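Local coordinates for metallopeptidase family protein (Thermus thermophilus, PDB 2EJQ) that is of unknown function but probably acts as a metal-dependent peptidase of the zincin-like family, at residues A[73-78]-A[87-92]. The protein carries 1 engineered substitution. Residues are numbered along the deposited sequence; the frame is centred on the assembly and turned at random.
Sequences GSFLEV and AEVWET
Phe75 of helix 72-78 faces Glu88, Val89 and Thr92 of helix 85-105, with the axes of segments 73-78 and 87-92 12.1 Å apart and their directions 132° from each other. The two CA atoms nearest across the pair, those of Phe75 and Glu88, are 8.4 Å apart. This is a helix-helix contact in a zincin-like fold; helix 85-105 also carries an HExxH pattern, the probable metal-binding motif, which begins at His95, just beyond Thr92. The short helix directly follows strand 67-71. With the axes this far apart, the contact is carried by one aromatic ring. The CG of Phe75 is anti to its carbonyl carbon (chi1 -79°), and the ring reaches across to the long helix. Its CE2 packs 3.9 Å from CG2 of Val89. CB of Glu88 lies at the edge of the ring, near its plane, 4.0 Å from the same CE2. Phe6 of helix 3-16 meets the ring and also touches Val89, so a third helix joins the packing. Leu46 touches both Phe75 and Thr92. Glu88 O takes two bonds, from opposite faces of its carbonyl plane: Thr92 N at 3.1 Å and Thr92 OG1 at 2.9 Å. A valine in place of Thr92 would probably leave Glu88 O without its side-chain donor, leaving the backbone bond from Thr92 N in place. The same OG1 lies 3.9 Å from CZ of Phe75.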
ATOM      1  N   GLY A  73      -0.670  11.502  -4.105  1.00 41.75           N
ATOM      2  CA  GLY A  73      -0.998  12.201  -5.337  1.00 43.30           C
ATOM      3  C   GLY A  73      -2.085  11.517  -6.150  1.00 47.30           C
ATOM      4  O   GLY A  73      -2.892  12.179  -6.809  1.00 45.39           O
ATOM      5  N   SER A  74      -2.106  10.184  -6.128  1.00 45.84           N
ATOM      6  CA  SER A  74      -3.123   9.447  -6.865  1.00 45.19           C
ATOM      7  C   SER A  74      -4.493   9.692  -6.250  1.00 43.77           C
ATOM      8  O   SER A  74      -5.479   9.794  -6.971  1.00 41.59           O
ATOM      9  CB  SER A  74      -2.818   7.951  -6.864  1.00 44.60           C
ATOM     10  OG  SER A  74      -1.672   7.675  -7.633  1.00 42.74           O
ATOM     11  N   PHE A  75      -4.550   9.775  -4.919  1.00 41.87           N
ATOM     12  CA  PHE A  75      -5.802  10.037  -4.211  1.00 43.47           C
ATOM     13  C   PHE A  75      -6.355  11.415  -4.603  1.00 44.36           C
ATOM     14  O   PHE A  75      -7.558  11.577  -4.819  1.00 39.20           O
ATOM     15  CB  PHE A  75      -5.598  10.003  -2.683  1.00 32.33           C
ATOM     16  CG  PHE A  75      -5.543   8.606  -2.087  1.00 43.24           C
ATOM     17  CD1 PHE A  75      -4.387   7.836  -2.184  1.00 36.46           C
ATOM     18  CD2 PHE A  75      -6.649   8.073  -1.415  1.00 41.33           C
ATOM     19  CE1 PHE A  75      -4.326   6.564  -1.625  1.00 38.87           C
ATOM     20  CE2 PHE A  75      -6.597   6.791  -0.848  1.00 41.56           C
ATOM     21  CZ  PHE A  75      -5.438   6.038  -0.953  1.00 41.12           C
ATOM     22  N   LEU A  76      -5.469  12.408  -4.669  1.00 44.58           N
ATOM     23  CA  LEU A  76      -5.859  13.763  -5.032  1.00 41.29           C
ATOM     24  C   LEU A  76      -6.431  13.795  -6.439  1.00 45.34           C
ATOM     25  O   LEU A  76      -7.485  14.384  -6.670  1.00 46.53           O
ATOM     26  CB  LEU A  76      -4.656  14.716  -4.940  1.00 38.38           C
ATOM     27  CG  LEU A  76      -4.299  15.157  -3.525  1.00 40.54           C
ATOM     28  CD1 LEU A  76      -3.045  16.011  -3.536  1.00 42.63           C
ATOM     29  CD2 LEU A  76      -5.462  15.932  -2.946  1.00 37.07           C
ATOM     30  N   GLU A  77      -5.742  13.145  -7.374  1.00 40.84           N
ATOM     31  CA  GLU A  77      -6.197  13.110  -8.756  1.00 45.82           C
ATOM     32  C   GLU A  77      -7.619  12.564  -8.870  1.00 45.68           C
ATOM     33  O   GLU A  77      -8.451  13.129  -9.574  1.00 46.40           O
ATOM     34  CB  GLU A  77      -5.255  12.254  -9.612  1.00 44.03           C
ATOM     35  CG  GLU A  77      -3.863  12.850  -9.851  1.00 47.26           C
ATOM     36  CD  GLU A  77      -3.881  14.117 -10.700  1.00 50.83           C
ATOM     37  OE1 GLU A  77      -4.895  14.364 -11.384  1.00 49.99           O
ATOM     38  OE2 GLU A  77      -2.871  14.860 -10.693  1.00 44.27           O
ATOM     39  N   VAL A  78      -7.895  11.468  -8.171  1.00 46.02           N
ATOM     40  CA  VAL A  78      -9.212  10.850  -8.221  1.00 42.62           C
ATOM     41  C   VAL A  78     -10.246  11.531  -7.341  1.00 45.27           C
ATOM     42  O   VAL A  78     -11.443  11.433  -7.600  1.00 52.27           O
ATOM     43  CB  VAL A  78      -9.155   9.360  -7.798  1.00 45.04           C
ATOM     44  CG1 VAL A  78      -8.115   8.628  -8.615  1.00 44.24           C
ATOM     45  CG2 VAL A  78      -8.843   9.243  -6.306  1.00 44.59           C
ATOM     46  N   ALA A  87     -12.810   6.043   3.915  1.00 46.12           N
ATOM     47  CA  ALA A  87     -13.274   4.855   3.218  1.00 41.49           C
ATOM     48  C   ALA A  87     -12.277   4.422   2.151  1.00 46.10           C
ATOM     49  O   ALA A  87     -12.019   3.232   1.993  1.00 44.09           O
ATOM     50  CB  ALA A  87     -14.625   5.111   2.593  1.00 36.13           C
ATOM     51  N   GLU A  88     -11.714   5.387   1.426  1.00 42.17           N
ATOM     52  CA  GLU A  88     -10.752   5.089   0.368  1.00 43.48           C
ATOM     53  C   GLU A  88      -9.402   4.548   0.888  1.00 43.06           C
ATOM     54  O   GLU A  88      -8.845   3.624   0.311  1.00 43.72           O
ATOM     55  CB  GLU A  88     -10.526   6.335  -0.490  1.00 48.51           C
ATOM     56  CG  GLU A  88     -11.779   6.853  -1.199  1.00 55.83           C
ATOM     57  CD  GLU A  88     -12.118   6.073  -2.463  1.00 56.24           C
ATOM     58  OE1 GLU A  88     -11.235   5.357  -2.977  1.00 60.25           O
ATOM     59  OE2 GLU A  88     -13.260   6.190  -2.956  1.00 60.25           O
ATOM     60  N   VAL A  89      -8.884   5.119   1.969  1.00 36.74           N
ATOM     61  CA  VAL A  89      -7.628   4.654   2.544  1.00 42.79           C
ATOM     62  C   VAL A  89      -7.824   3.241   3.130  1.00 47.98           C
ATOM     63  O   VAL A  89      -7.006   2.336   2.927  1.00 40.38           O
ATOM     64  CB  VAL A  89      -7.151   5.596   3.676  1.00 39.40           C
ATOM     65  CG1 VAL A  89      -5.991   4.971   4.416  1.00 42.26           C
ATOM     66  CG2 VAL A  89      -6.725   6.936   3.094  1.00 39.79           C
ATOM     67  N   TRP A  90      -8.917   3.071   3.863  1.00 43.27           N
ATOM     68  CA  TRP A  90      -9.248   1.795   4.473  1.00 41.87           C
ATOM     69  C   TRP A  90      -9.181   0.682   3.437  1.00 42.70           C
ATOM     70  O   TRP A  90      -8.429  -0.283   3.575  1.00 45.93           O
ATOM     71  CB  TRP A  90     -10.652   1.866   5.068  1.00 41.91           C
ATOM     72  CG  TRP A  90     -11.114   0.599   5.716  1.00 48.48           C
ATOM     73  CD1 TRP A  90     -12.046  -0.277   5.235  1.00 51.56           C
ATOM     74  CD2 TRP A  90     -10.740   0.116   7.009  1.00 44.91           C
ATOM     75  NE1 TRP A  90     -12.285  -1.270   6.153  1.00 50.03           N
ATOM     76  CE2 TRP A  90     -11.494  -1.054   7.251  1.00 52.99           C
ATOM     77  CE3 TRP A  90      -9.841   0.559   7.987  1.00 45.83           C
ATOM     78  CZ2 TRP A  90     -11.383  -1.781   8.435  1.00 46.92           C
ATOM     79  CZ3 TRP A  90      -9.730  -0.164   9.162  1.00 52.98           C
ATOM     80  CH2 TRP A  90     -10.497  -1.323   9.375  1.00 51.77           C
ATOM     81  N   GLU A  91      -9.966   0.844   2.386  1.00 40.39           N
ATOM     82  CA  GLU A  91     -10.054  -0.112   1.294  1.00 43.24           C
ATOM     83  C   GLU A  91      -8.710  -0.395   0.610  1.00 42.93           C
ATOM     84  O   GLU A  91      -8.351  -1.546   0.371  1.00 39.39           O
ATOM     85  CB  GLU A  91     -11.085   0.408   0.284  1.00 39.99           C
ATOM     86  CG  GLU A  91     -11.380  -0.506  -0.889  1.00 51.75           C
ATOM     87  CD  GLU A  91     -11.846  -1.890  -0.449  1.00 61.05           C
ATOM     88  OE1 GLU A  91     -12.697  -1.960   0.475  1.00 55.03           O
ATOM     89  OE2 GLU A  91     -11.362  -2.898  -1.027  1.00 55.13           O
ATOM     90  N   THR A  92      -7.961   0.657   0.304  1.00 42.91           N
ATOM     91  CA  THR A  92      -6.664   0.499  -0.364  1.00 41.44           C
ATOM     92  C   THR A  92      -5.653  -0.266   0.504  1.00 43.04           C
ATOM     93  O   THR A  92      -4.976  -1.176   0.043  1.00 38.90           O
ATOM     94  CB  THR A  92      -6.094   1.867  -0.740  1.00 41.55           C
ATOM     95  OG1 THR A  92      -7.018   2.537  -1.610  1.00 40.18           O
ATOM     96  CG2 THR A  92      -4.756   1.721  -1.440  1.00 42.37           C
TER